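PDB 5EJR: myosin-I heavy chain from Dictyostelium discoideum, which is an actin-based motor with ATPase activity acting early in phagocytosis and in adhesion, and is represented here by its C-terminal MyTH4-FERM tail domain. Local coordinates for residues F320-Y324 against K406-I410; I93-I98 against F133-F138; F461-V467 against Y501-S505. All blocks are in the same frame, centred on the assembly; numbering follows the deposited sequence.

Contact 1 (F320-Y324 against K406-I410); sequences FELTY and KLMFI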
ATOM      1  N   PHE A 320      12.100  -2.587 -22.939  1.00 14.72           N
ATOM      2  CA  PHE A 320      13.551  -2.489 -23.047  1.00 13.92           C
ATOM      3  C   PHE A 320      14.001  -1.093 -22.635  1.00 18.43           C
ATOM      4  O   PHE A 320      14.971  -0.958 -21.906  1.00 15.62           O
ATOM      5  CB  PHE A 320      14.050  -2.798 -24.459  1.00 15.14           C
ATOM      6  CG  PHE A 320      15.554  -2.709 -24.592  1.00 17.26           C
ATOM      7  CD1 PHE A 320      16.387  -3.517 -23.823  1.00 19.22           C
ATOM      8  CD2 PHE A 320      16.141  -1.807 -25.476  1.00 20.86           C
ATOM      9  CE1 PHE A 320      17.781  -3.398 -23.915  1.00 19.97           C
ATOM     10  CE2 PHE A 320      17.545  -1.697 -25.565  1.00 22.49           C
ATOM     11  CZ  PHE A 320      18.346  -2.511 -24.807  1.00 18.81           C
ATOM     12  N   GLU A 321      13.272  -0.076 -23.085  1.00 16.36           N
ATOM     13  CA  GLU A 321      13.583   1.313 -22.780  1.00 17.21           C
ATOM     14  C   GLU A 321      13.469   1.607 -21.269  1.00 19.56           C
ATOM     15  O   GLU A 321      14.361   2.239 -20.690  1.00 15.51           O
ATOM     16  CB  GLU A 321      12.734   2.261 -23.657  1.00 19.06           C
ATOM     17  CG  GLU A 321      13.145   3.728 -23.600  1.00 31.32           C
ATOM     18  CD  GLU A 321      14.618   4.027 -23.828  1.00 44.44           C
ATOM     19  OE1 GLU A 321      15.291   3.252 -24.545  1.00 33.02           O
ATOM     20  OE2 GLU A 321      15.100   5.044 -23.285  1.00 41.16           O
ATOM     21  N   LEU A 322      12.417   1.093 -20.629  1.00 16.34           N
ATOM     22  CA  LEU A 322      12.236   1.262 -19.192  1.00 16.42           C
ATOM     23  C   LEU A 322      13.301   0.523 -18.422  1.00 18.19           C
ATOM     24  O   LEU A 322      13.762   1.016 -17.395  1.00 15.49           O
ATOM     25  CB  LEU A 322      10.863   0.826 -18.728  1.00 16.90           C
ATOM     26  CG  LEU A 322       9.712   1.743 -19.070  1.00 22.81           C
ATOM     27  CD1 LEU A 322       8.392   1.065 -18.716  1.00 22.72           C
ATOM     28  CD2 LEU A 322       9.835   3.118 -18.356  1.00 23.71           C
ATOM     29  N   THR A 323      13.716  -0.646 -18.939  1.00 15.60           N
ATOM     30  CA  THR A 323      14.780  -1.444 -18.325  1.00 14.25           C
ATOM     31  C   THR A 323      16.102  -0.715 -18.390  1.00 16.66           C
ATOM     32  O   THR A 323      16.792  -0.639 -17.370  1.00 14.98           O
ATOM     33  CB  THR A 323      14.855  -2.835 -18.962  1.00 16.41           C
ATOM     34  OG1 THR A 323      13.580  -3.452 -18.799  1.00 15.76           O
ATOM     35  CG2 THR A 323      15.934  -3.709 -18.311  1.00 11.05           C
ATOM     36  N   TYR A 324      16.478  -0.235 -19.593  1.00 14.70           N
ATOM     37  CA  TYR A 324      17.734   0.479 -19.784  1.00 14.65           C
ATOM     38  C   TYR A 324      17.770   1.694 -18.830  1.00 17.58           C
ATOM     39  O   TYR A 324      18.743   1.863 -18.106  1.00 14.60           O
ATOM     40  CB  TYR A 324      17.916   0.909 -21.267  1.00 14.87           C
ATOM     41  CG  TYR A 324      18.952   2.009 -21.400  1.00 15.47           C
ATOM     42  CD1 TYR A 324      20.297   1.765 -21.126  1.00 14.51           C
ATOM     43  CD2 TYR A 324      18.574   3.309 -21.720  1.00 17.28           C
ATOM     44  CE1 TYR A 324      21.242   2.781 -21.203  1.00 15.23           C
ATOM     45  CE2 TYR A 324      19.508   4.342 -21.758  1.00 17.81           C
ATOM     46  CZ  TYR A 324      20.833   4.077 -21.469  1.00 22.25           C
ATOM     47  OH  TYR A 324      21.746   5.087 -21.554  1.00 19.88           O
ATOM     48  N   LYS A 406      22.911   0.268 -25.680  1.00 11.98           N
ATOM     49  CA  LYS A 406      22.129   0.024 -24.475  1.00 13.19           C
ATOM     50  C   LYS A 406      22.328  -1.438 -23.996  1.00 16.83           C
ATOM     51  O   LYS A 406      22.549  -1.664 -22.802  1.00 16.46           O
ATOM     52  CB  LYS A 406      20.645   0.393 -24.692  1.00 15.23           C
ATOM     53  CG  LYS A 406      20.404   1.906 -24.924  1.00 16.28           C
ATOM     54  CD  LYS A 406      18.962   2.195 -25.282  1.00 20.86           C
ATOM     55  CE  LYS A 406      18.793   3.590 -25.825  1.00 25.91           C
ATOM     56  NZ  LYS A 406      17.378   3.897 -26.115  1.00 22.14           N
ATOM     57  N   LEU A 407      22.414  -2.385 -24.953  1.00 11.36           N
ATOM     58  CA  LEU A 407      22.650  -3.804 -24.657  1.00 11.46           C
ATOM     59  C   LEU A 407      24.059  -4.016 -24.124  1.00 15.93           C
ATOM     60  O   LEU A 407      24.246  -4.820 -23.215  1.00 16.14           O
ATOM     61  CB  LEU A 407      22.430  -4.677 -25.923  1.00 11.25           C
ATOM     62  CG  LEU A 407      20.992  -4.795 -26.445  1.00 16.06           C
ATOM     63  CD1 LEU A 407      20.959  -5.347 -27.870  1.00 19.03           C
ATOM     64  CD2 LEU A 407      20.170  -5.695 -25.575  1.00 16.53           C
ATOM     65  N   MET A 408      25.048  -3.272 -24.677  1.00 13.92           N
ATOM     66  CA  MET A 408      26.461  -3.329 -24.287  1.00 14.14           C
ATOM     67  C   MET A 408      26.585  -2.796 -22.855  1.00 16.08           C
ATOM     68  O   MET A 408      27.332  -3.351 -22.056  1.00 14.95           O
ATOM     69  CB  MET A 408      27.309  -2.427 -25.212  1.00 17.86           C
ATOM     70  CG  MET A 408      27.693  -3.038 -26.529  1.00 23.93           C
ATOM     71  SD  MET A 408      28.597  -1.834 -27.577  1.00 31.25           S
ATOM     72  CE  MET A 408      30.170  -1.735 -26.714  1.00 27.82           C
ATOM     73  N   PHE A 409      25.902  -1.683 -22.568  1.00 11.82           N
ATOM     74  CA  PHE A 409      25.901  -1.086 -21.225  1.00 11.22           C
ATOM     75  C   PHE A 409      25.325  -2.101 -20.213  1.00 15.16           C
ATOM     76  O   PHE A 409      25.968  -2.391 -19.212  1.00 14.53           O
ATOM     77  CB  PHE A 409      25.081   0.214 -21.224  1.00 11.81           C
ATOM     78  CG  PHE A 409      24.733   0.725 -19.840  1.00 13.04           C
ATOM     79  CD1 PHE A 409      25.729   1.153 -18.964  1.00 14.61           C
ATOM     80  CD2 PHE A 409      23.418   0.713 -19.388  1.00 14.62           C
ATOM     81  CE1 PHE A 409      25.403   1.615 -17.681  1.00 14.37           C
ATOM     82  CE2 PHE A 409      23.097   1.163 -18.104  1.00 15.61           C
ATOM     83  CZ  PHE A 409      24.096   1.594 -17.255  1.00 14.04           C
ATOM     84  N   ILE A 410      24.148  -2.692 -20.523  1.00 12.80           N
ATOM     85  CA  ILE A 410      23.550  -3.684 -19.624  1.00 13.37           C
ATOM     86  C   ILE A 410      24.468  -4.896 -19.453  1.00 14.50           C
ATOM     87  O   ILE A 410      24.633  -5.351 -18.342  1.00 13.65           O
ATOM     88  CB  ILE A 410      22.117  -4.083 -20.051  1.00 15.34           C
ATOM     89  CG1 ILE A 410      21.190  -2.835 -20.046  1.00 15.30           C
ATOM     90  CG2 ILE A 410      21.592  -5.191 -19.131  1.00 15.34           C
ATOM     91  CD1 ILE A 410      19.939  -2.887 -20.950  1.00 15.45           C
TER
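Lys406 meets Phe320, Tyr324 and Glu321 in turn, and shows how one long side chain can serve an apolar interface and a charged margin together. At its root, Lys406 CB rests 3.7 Å from Phe320 CZ. One bond further out, CG stands over the centre of the Tyr324 ring, 3.7 Å from the centroid and only 7° off the ring normal, a well-centred CH-pi contact. CD follows over the same face, 3.8 Å from Tyr324 CD2. The chain is extended beyond CG, which carries CE past the ring and delivers Lys406 NZ to Glu321 OE1 at 2.7 Å. In this salt bridge NZ meets OE1 on its syn side, 25° out of the carboxylate plane; Glu321 reaches it through a chain bent at chi2.

The remaining contacts are apolar. Phe320 CE1 lies 3.7 Å from Leu407 CD2 and equally near Ile410 CD1. Tyr324 CE1, at the ring edge, lies 3.5 Å from Phe409 CD2. Leu351 and Leu354 of helix 341-355 also pack on Tyr324.

Helices 317-332 and 402-416 run in broadly the same direction here, the axes of the short segments 320-324 and 406-410 approaching to 11.0 Å and inclined at 44°, in packing that belongs to the all-helical central lobe of a FERM domain.

Contact 2 (I93-I98 against F133-F138); sequences IISRGI and FLSITF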
ATOM      1  N   ILE A  93     -11.186   4.157  14.550  1.00 32.24           N
ATOM      2  CA  ILE A  93     -12.512   3.553  14.676  1.00 31.66           C
ATOM      3  C   ILE A  93     -12.589   2.245  13.935  1.00 34.46           C
ATOM      4  O   ILE A  93     -13.084   1.268  14.492  1.00 34.75           O
ATOM      5  CB  ILE A  93     -13.651   4.525  14.236  1.00 35.23           C
ATOM      6  CG1 ILE A  93     -13.661   5.812  15.092  1.00 35.97           C
ATOM      7  CG2 ILE A  93     -15.039   3.838  14.261  1.00 35.84           C
ATOM      8  CD1 ILE A  93     -14.444   6.981  14.492  1.00 35.59           C
ATOM      9  N   ILE A  94     -12.131   2.219  12.674  1.00 32.06           N
ATOM     10  CA  ILE A  94     -12.209   0.995  11.886  1.00 32.18           C
ATOM     11  C   ILE A  94     -11.220  -0.039  12.436  1.00 34.38           C
ATOM     12  O   ILE A  94     -11.580  -1.215  12.520  1.00 33.45           O
ATOM     13  CB  ILE A  94     -12.114   1.269  10.359  1.00 35.31           C
ATOM     14  CG1 ILE A  94     -13.508   1.724   9.827  1.00 35.93           C
ATOM     15  CG2 ILE A  94     -11.619   0.051   9.569  1.00 35.79           C
ATOM     16  CD1 ILE A  94     -13.428   2.746   8.834  1.00 43.58           C
ATOM     17  N   SER A  95     -10.041   0.409  12.905  1.00 30.98           N
ATOM     18  CA  SER A  95      -9.043  -0.493  13.511  1.00 31.59           C
ATOM     19  C   SER A  95      -9.671  -1.171  14.741  1.00 36.72           C
ATOM     20  O   SER A  95      -9.630  -2.403  14.854  1.00 34.84           O
ATOM     21  CB  SER A  95      -7.778   0.270  13.893  1.00 34.30           C
ATOM     22  OG  SER A  95      -6.929  -0.522  14.710  1.00 44.51           O
ATOM     23  N   ARG A  96     -10.347  -0.364  15.608  1.00 34.52           N
ATOM     24  CA  ARG A  96     -11.039  -0.887  16.792  1.00 34.79           C
ATOM     25  C   ARG A  96     -12.070  -1.942  16.383  1.00 40.97           C
ATOM     26  O   ARG A  96     -12.125  -3.003  16.997  1.00 40.72           O
ATOM     27  CB  ARG A  96     -11.668   0.261  17.603  1.00 32.23           C
ATOM     28  CG  ARG A  96     -12.297  -0.156  18.945  1.00 33.38           C
ATOM     29  CD  ARG A  96     -12.801   1.027  19.743  1.00 36.16           C
ATOM     30  NE  ARG A  96     -11.745   1.976  20.114  1.00 37.12           N
ATOM     31  CZ  ARG A  96     -11.520   3.137  19.503  1.00 51.33           C
ATOM     32  NH1 ARG A  96     -12.267   3.507  18.465  1.00 27.25           N
ATOM     33  NH2 ARG A  96     -10.536   3.927  19.909  1.00 41.73           N
ATOM     34  N   GLY A  97     -12.828  -1.674  15.315  1.00 37.56           N
ATOM     35  CA  GLY A  97     -13.815  -2.621  14.803  1.00 36.94           C
ATOM     36  C   GLY A  97     -13.231  -3.899  14.242  1.00 38.81           C
ATOM     37  O   GLY A  97     -13.788  -4.977  14.465  1.00 38.06           O
ATOM     38  N   ILE A  98     -12.111  -3.783  13.490  1.00 34.46           N
ATOM     39  CA  ILE A  98     -11.372  -4.922  12.900  1.00 34.38           C
ATOM     40  C   ILE A  98     -10.894  -5.897  14.007  1.00 42.37           C
ATOM     41  O   ILE A  98     -11.238  -7.082  13.961  1.00 42.12           O
ATOM     42  CB  ILE A  98     -10.172  -4.431  12.003  1.00 35.57           C
ATOM     43  CG1 ILE A  98     -10.660  -3.883  10.640  1.00 34.64           C
ATOM     44  CG2 ILE A  98      -9.116  -5.531  11.800  1.00 36.18           C
ATOM     45  CD1 ILE A  98      -9.616  -3.088   9.852  1.00 41.92           C
ATOM     46  N   PHE A 133     -17.857   3.459   5.322  1.00 29.78           N
ATOM     47  CA  PHE A 133     -16.489   3.003   5.586  1.00 29.21           C
ATOM     48  C   PHE A 133     -16.445   1.807   6.530  1.00 31.84           C
ATOM     49  O   PHE A 133     -15.529   0.989   6.427  1.00 29.89           O
ATOM     50  CB  PHE A 133     -15.585   4.154   6.047  1.00 31.41           C
ATOM     51  CG  PHE A 133     -15.233   5.142   4.953  1.00 32.42           C
ATOM     52  CD1 PHE A 133     -14.599   4.722   3.789  1.00 34.82           C
ATOM     53  CD2 PHE A 133     -15.494   6.500   5.107  1.00 35.50           C
ATOM     54  CE1 PHE A 133     -14.273   5.640   2.776  1.00 36.27           C
ATOM     55  CE2 PHE A 133     -15.171   7.418   4.095  1.00 38.49           C
ATOM     56  CZ  PHE A 133     -14.566   6.981   2.933  1.00 35.92           C
ATOM     57  N   LEU A 134     -17.482   1.626   7.378  1.00 28.97           N
ATOM     58  CA  LEU A 134     -17.565   0.429   8.206  1.00 28.26           C
ATOM     59  C   LEU A 134     -18.029  -0.705   7.302  1.00 32.15           C
ATOM     60  O   LEU A 134     -17.454  -1.799   7.347  1.00 32.19           O
ATOM     61  CB  LEU A 134     -18.584   0.571   9.367  1.00 28.52           C
ATOM     62  CG  LEU A 134     -18.329   1.608  10.450  1.00 32.20           C
ATOM     63  CD1 LEU A 134     -19.570   1.786  11.316  1.00 32.10           C
ATOM     64  CD2 LEU A 134     -17.156   1.221  11.327  1.00 34.39           C
ATOM     65  N   SER A 135     -19.080  -0.455   6.490  1.00 27.62           N
ATOM     66  CA  SER A 135     -19.676  -1.473   5.610  1.00 28.06           C
ATOM     67  C   SER A 135     -18.706  -2.039   4.553  1.00 34.07           C
ATOM     68  O   SER A 135     -18.895  -3.169   4.121  1.00 35.19           O
ATOM     69  CB  SER A 135     -20.955  -0.959   4.955  1.00 32.32           C
ATOM     70  OG  SER A 135     -20.663   0.018   3.969  1.00 43.51           O
ATOM     71  N   ILE A 136     -17.681  -1.267   4.150  1.00 29.74           N
ATOM     72  CA  ILE A 136     -16.689  -1.775   3.194  1.00 30.19           C
ATOM     73  C   ILE A 136     -15.666  -2.704   3.893  1.00 36.02           C
ATOM     74  O   ILE A 136     -15.095  -3.575   3.233  1.00 34.21           O
ATOM     75  CB  ILE A 136     -16.008  -0.675   2.327  1.00 32.99           C
ATOM     76  CG1 ILE A 136     -15.382   0.435   3.174  1.00 33.26           C
ATOM     77  CG2 ILE A 136     -16.982  -0.115   1.276  1.00 33.79           C
ATOM     78  CD1 ILE A 136     -14.356   1.321   2.454  1.00 43.79           C
ATOM     79  N   THR A 137     -15.493  -2.555   5.236  1.00 33.88           N
ATOM     80  CA  THR A 137     -14.524  -3.314   6.040  1.00 33.62           C
ATOM     81  C   THR A 137     -15.081  -4.612   6.661  1.00 39.49           C
ATOM     82  O   THR A 137     -14.591  -5.699   6.360  1.00 39.81           O
ATOM     83  CB  THR A 137     -13.908  -2.398   7.099  1.00 33.56           C
ATOM     84  OG1 THR A 137     -13.733  -1.112   6.515  1.00 26.72           O
ATOM     85  CG2 THR A 137     -12.547  -2.908   7.593  1.00 31.31           C
ATOM     86  N   PHE A 138     -16.058  -4.496   7.558  1.00 35.94           N
ATOM     87  CA  PHE A 138     -16.614  -5.651   8.262  1.00 35.26           C
ATOM     88  C   PHE A 138     -18.125  -5.572   8.334  1.00 40.85           C
ATOM     89  O   PHE A 138     -18.714  -4.496   8.276  1.00 38.89           O
ATOM     90  CB  PHE A 138     -15.984  -5.809   9.676  1.00 35.99           C
ATOM     91  CG  PHE A 138     -15.914  -4.533  10.478  1.00 36.08           C
ATOM     92  CD1 PHE A 138     -17.040  -4.037  11.131  1.00 38.82           C
ATOM     93  CD2 PHE A 138     -14.746  -3.789  10.524  1.00 36.58           C
ATOM     94  CE1 PHE A 138     -16.991  -2.827  11.824  1.00 39.58           C
ATOM     95  CE2 PHE A 138     -14.696  -2.581  11.224  1.00 39.77           C
ATOM     96  CZ  PHE A 138     -15.822  -2.106  11.865  1.00 38.22           C
TER
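Ile94 and Ile98 supply most of the apolar packing against Phe133, Leu134 and Thr137. The CG2 branch of Ile94 meets Thr137 CG2 at 3.7 Å, while its CG1-CD1 branch runs past Leu134 CD2 to Phe133, where Ile94 CD1 lies 3.8 Å from Phe133 CB. Ile98 CD1 comes to the same Thr137 methyl. An alanine in place of Ile94 would probably open a gap beside Phe133 and Leu134 and leave Thr137 CG2 with Ile98 alone across the interface.

A second kind of contact sets an aromatic ring against bare backbone. With CG between the backbone N and the carbonyl carbon (chi1 47°), Phe138 directs its ring at Gly97, where Phe138 CZ comes to 3.6 Å from Gly97 CA, an approach that the missing side chain permits. Ile94 O lies at the ring edge, 3.6 Å from Phe138 CE2.

No hydrogen bond crosses between the two segments. Thr137 OG1 donates to Phe133 O at 2.8 Å, and Leu134 O accepts both Thr137 N and Phe138 N.

Helices 86-99 and 121-137 of the MyTH4 domain are therefore joined here by shape and apolar contact, the threonine having its hydroxyl satisfied on its own helix and its methyl turned to both isoleucines.

Contact 3 (F461-V467 against Y501-S505); sequences FQSISNV and YQFYS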
ATOM      1  N   PHE A 461      17.287 -22.504  -5.632  1.00 23.20           N
ATOM      2  CA  PHE A 461      15.897 -22.887  -5.452  1.00 23.95           C
ATOM      3  C   PHE A 461      15.723 -24.406  -5.353  1.00 34.39           C
ATOM      4  O   PHE A 461      14.859 -24.872  -4.600  1.00 33.31           O
ATOM      5  CB  PHE A 461      15.020 -22.304  -6.559  1.00 24.87           C
ATOM      6  CG  PHE A 461      14.839 -20.807  -6.456  1.00 24.82           C
ATOM      7  CD1 PHE A 461      14.343 -20.226  -5.288  1.00 27.20           C
ATOM      8  CD2 PHE A 461      15.127 -19.981  -7.535  1.00 24.35           C
ATOM      9  CE1 PHE A 461      14.152 -18.838  -5.202  1.00 26.85           C
ATOM     10  CE2 PHE A 461      14.921 -18.603  -7.452  1.00 26.59           C
ATOM     11  CZ  PHE A 461      14.434 -18.039  -6.289  1.00 24.43           C
ATOM     12  N   GLN A 462      16.575 -25.173  -6.082  1.00 34.28           N
ATOM     13  CA  GLN A 462      16.575 -26.651  -6.115  1.00 35.42           C
ATOM     14  C   GLN A 462      16.805 -27.209  -4.713  1.00 37.65           C
ATOM     15  O   GLN A 462      16.180 -28.191  -4.330  1.00 38.59           O
ATOM     16  CB  GLN A 462      17.680 -27.183  -7.066  1.00 37.28           C
ATOM     17  CG  GLN A 462      17.496 -26.829  -8.556  1.00 54.68           C
ATOM     18  CD  GLN A 462      17.507 -25.333  -8.842  1.00 67.41           C
ATOM     19  OE1 GLN A 462      18.437 -24.603  -8.469  1.00 48.96           O
ATOM     20  NE2 GLN A 462      16.428 -24.834  -9.440  1.00 68.83           N
ATOM     21  N   SER A 463      17.698 -26.555  -3.956  1.00 31.93           N
ATOM     22  CA  SER A 463      18.099 -26.917  -2.609  1.00 31.31           C
ATOM     23  C   SER A 463      17.113 -26.487  -1.496  1.00 36.61           C
ATOM     24  O   SER A 463      17.382 -26.758  -0.324  1.00 38.43           O
ATOM     25  CB  SER A 463      19.489 -26.369  -2.323  1.00 33.67           C
ATOM     26  OG  SER A 463      19.428 -25.005  -1.946  1.00 40.59           O
ATOM     27  N   ILE A 464      15.994 -25.824  -1.852  1.00 30.79           N
ATOM     28  CA  ILE A 464      14.986 -25.370  -0.887  1.00 29.60           C
ATOM     29  C   ILE A 464      13.707 -26.129  -1.176  1.00 35.34           C
ATOM     30  O   ILE A 464      13.127 -25.960  -2.251  1.00 35.35           O
ATOM     31  CB  ILE A 464      14.775 -23.820  -0.890  1.00 31.66           C
ATOM     32  CG1 ILE A 464      16.066 -23.064  -0.551  1.00 30.81           C
ATOM     33  CG2 ILE A 464      13.631 -23.433   0.061  1.00 32.80           C
ATOM     34  CD1 ILE A 464      16.191 -21.612  -1.181  1.00 34.24           C
ATOM     35  N   SER A 465      13.290 -26.984  -0.225  1.00 34.55           N
ATOM     36  CA  SER A 465      12.080 -27.820  -0.311  1.00 35.66           C
ATOM     37  C   SER A 465      10.814 -27.024  -0.047  1.00 40.07           C
ATOM     38  O   SER A 465       9.782 -27.300  -0.655  1.00 42.02           O
ATOM     39  CB  SER A 465      12.160 -28.986   0.674  1.00 41.05           C
ATOM     40  OG  SER A 465      12.598 -28.569   1.959  1.00 47.38           O
ATOM     41  N   ASN A 466      10.875 -26.048   0.875  1.00 34.30           N
ATOM     42  CA  ASN A 466       9.713 -25.228   1.201  1.00 32.67           C
ATOM     43  C   ASN A 466      10.097 -23.959   1.955  1.00 30.68           C
ATOM     44  O   ASN A 466      11.211 -23.827   2.437  1.00 29.17           O
ATOM     45  CB  ASN A 466       8.685 -26.043   2.029  1.00 35.04           C
ATOM     46  CG  ASN A 466       7.285 -25.925   1.483  1.00 68.09           C
ATOM     47  OD1 ASN A 466       6.748 -24.822   1.310  1.00 60.32           O
ATOM     48  ND2 ASN A 466       6.675 -27.062   1.168  1.00 65.80           N
ATOM     49  N   VAL A 467       9.159 -23.025   2.042  1.00 25.51           N
ATOM     50  CA  VAL A 467       9.361 -21.789   2.783  1.00 24.09           C
ATOM     51  C   VAL A 467       8.218 -21.612   3.770  1.00 28.19           C
ATOM     52  O   VAL A 467       7.138 -22.177   3.574  1.00 27.60           O
ATOM     53  CB  VAL A 467       9.558 -20.537   1.887  1.00 26.28           C
ATOM     54  CG1 VAL A 467      10.842 -20.641   1.075  1.00 25.95           C
ATOM     55  CG2 VAL A 467       8.340 -20.282   1.002  1.00 26.03           C
ATOM     56  N   TYR A 501       9.708 -14.541  -4.000  1.00 15.74           N
ATOM     57  CA  TYR A 501      10.152 -15.933  -3.938  1.00 16.28           C
ATOM     58  C   TYR A 501       9.243 -16.853  -4.838  1.00 20.89           C
ATOM     59  O   TYR A 501       9.771 -17.611  -5.632  1.00 22.52           O
ATOM     60  CB  TYR A 501      10.191 -16.461  -2.475  1.00 18.05           C
ATOM     61  CG  TYR A 501      10.655 -17.903  -2.396  1.00 21.77           C
ATOM     62  CD1 TYR A 501       9.763 -18.954  -2.581  1.00 24.88           C
ATOM     63  CD2 TYR A 501      11.999 -18.214  -2.216  1.00 22.13           C
ATOM     64  CE1 TYR A 501      10.197 -20.277  -2.592  1.00 26.60           C
ATOM     65  CE2 TYR A 501      12.438 -19.532  -2.207  1.00 24.18           C
ATOM     66  CZ  TYR A 501      11.534 -20.561  -2.410  1.00 33.55           C
ATOM     67  OH  TYR A 501      11.952 -21.870  -2.378  1.00 42.07           O
ATOM     68  N   GLN A 502       7.920 -16.784  -4.714  1.00 17.89           N
ATOM     69  CA  GLN A 502       7.032 -17.627  -5.545  1.00 19.22           C
ATOM     70  C   GLN A 502       7.308 -17.446  -7.049  1.00 24.12           C
ATOM     71  O   GLN A 502       7.451 -18.440  -7.768  1.00 24.79           O
ATOM     72  CB  GLN A 502       5.540 -17.364  -5.229  1.00 19.93           C
ATOM     73  CG  GLN A 502       4.526 -18.064  -6.172  1.00 32.66           C
ATOM     74  CD  GLN A 502       4.605 -19.583  -6.214  1.00 56.96           C
ATOM     75  OE1 GLN A 502       4.274 -20.206  -7.230  1.00 56.35           O
ATOM     76  NE2 GLN A 502       4.991 -20.228  -5.114  1.00 43.62           N
ATOM     77  N   PHE A 503       7.445 -16.193  -7.498  1.00 19.02           N
ATOM     78  CA  PHE A 503       7.675 -15.912  -8.925  1.00 19.57           C
ATOM     79  C   PHE A 503       8.914 -16.574  -9.457  1.00 22.25           C
ATOM     80  O   PHE A 503       8.837 -17.278 -10.468  1.00 22.45           O
ATOM     81  CB  PHE A 503       7.677 -14.404  -9.247  1.00 21.64           C
ATOM     82  CG  PHE A 503       7.769 -14.111 -10.733  1.00 24.97           C
ATOM     83  CD1 PHE A 503       9.005 -14.064 -11.379  1.00 28.77           C
ATOM     84  CD2 PHE A 503       6.625 -13.903 -11.487  1.00 28.74           C
ATOM     85  CE1 PHE A 503       9.086 -13.815 -12.751  1.00 30.20           C
ATOM     86  CE2 PHE A 503       6.711 -13.654 -12.863  1.00 32.17           C
ATOM     87  CZ  PHE A 503       7.938 -13.603 -13.479  1.00 29.73           C
ATOM     88  N   TYR A 504      10.043 -16.364  -8.792  1.00 17.42           N
ATOM     89  CA  TYR A 504      11.313 -16.913  -9.261  1.00 17.80           C
ATOM     90  C   TYR A 504      11.453 -18.426  -9.096  1.00 26.34           C
ATOM     91  O   TYR A 504      11.957 -19.101 -10.003  1.00 26.18           O
ATOM     92  CB  TYR A 504      12.468 -16.195  -8.575  1.00 16.45           C
ATOM     93  CG  TYR A 504      12.884 -14.866  -9.173  1.00 16.78           C
ATOM     94  CD1 TYR A 504      13.219 -14.758 -10.524  1.00 17.50           C
ATOM     95  CD2 TYR A 504      13.072 -13.749  -8.365  1.00 17.26           C
ATOM     96  CE1 TYR A 504      13.684 -13.553 -11.060  1.00 16.76           C
ATOM     97  CE2 TYR A 504      13.577 -12.559  -8.878  1.00 16.94           C
ATOM     98  CZ  TYR A 504      13.893 -12.467 -10.222  1.00 21.53           C
ATOM     99  OH  TYR A 504      14.389 -11.281 -10.703  1.00 14.76           O
ATOM    100  N   SER A 505      11.034 -18.966  -7.928  1.00 23.78           N
ATOM    101  CA  SER A 505      11.163 -20.395  -7.669  1.00 23.86           C
ATOM    102  C   SER A 505      10.254 -21.221  -8.573  1.00 30.63           C
ATOM    103  O   SER A 505      10.604 -22.350  -8.878  1.00 32.29           O
ATOM    104  CB  SER A 505      10.882 -20.711  -6.201  1.00 24.48           C
ATOM    105  OG  SER A 505       9.506 -20.583  -5.904  1.00 28.49           O
TER
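Phe461 opens the contact by inserting its ring against three residues of the C-terminal helix, Tyr501, Tyr504 and Ser505. The edge of Phe461 points toward a face of Tyr501 in an offset edge-to-face pair, with centroids 5.3 Å apart and planes at 79°. Ser505 lies over a face of the Phe461 ring, its CA above the centre and its CB making a CH-pi contact 4.0 Å from the centroid. Tyr504 CB lies 3.5 Å from Phe461 CZ.

From Phe461 the chain folds through a type I turn to Ile464, closed by Ile464 N on Phe461 O. This turn brings Ile464 CG2 to 3.3 Å from Tyr501 OH, so a methyl abuts the phenolic end. Further on, Asn466 OD1 accepts Val467 N at 3.1 Å, with an N-H...O angle of only 139°.

Val467 covers the other face of Tyr501, its CG1 3.8 Å from the centroid of that ring. Tyr501 has CG anti to the backbone N (chi1 -180°), which carries its ring out from the helix between Phe461 and Val467. Val467 also packs on Phe474 and Ile476 of strand 473-477, and Phe461 on Ile440.

The segment connects the two sheets of this PTB-like FERM lobe, and helix 494-505 packs against it, as the C-terminal helix does in PH/PTB-type folds. No hydrogen bond crosses the contact: Ser505 OG turns back to Tyr501 O at 3.0 Å, so the helix is held here by aromatic and aliphatic surfaces rather than by polar pairing.

How the contacts relate
All three contacts are largely buried, yet they join different elements. Contact 2 lies in the MyTH4 domain, across the chain's centre from contact 1, their centres about 46 Å apart. Contacts 1 and 3 both belong to the FERM region, in its helical and PTB-like lobes, and come within about 11 Å at their nearest atoms. Contacts 1 and 2 each pair two helices, whereas contact 3 sets a helix against a turn and the start of a strand. Chemistry differs with place: contact 1 adds a salt bridge at its partly exposed margin, contact 2 relies on aliphatic branches and a phenylalanine ring set against a glycine, and contact 3 on one edge-to-face ring pair with aliphatic and CH-pi neighbours.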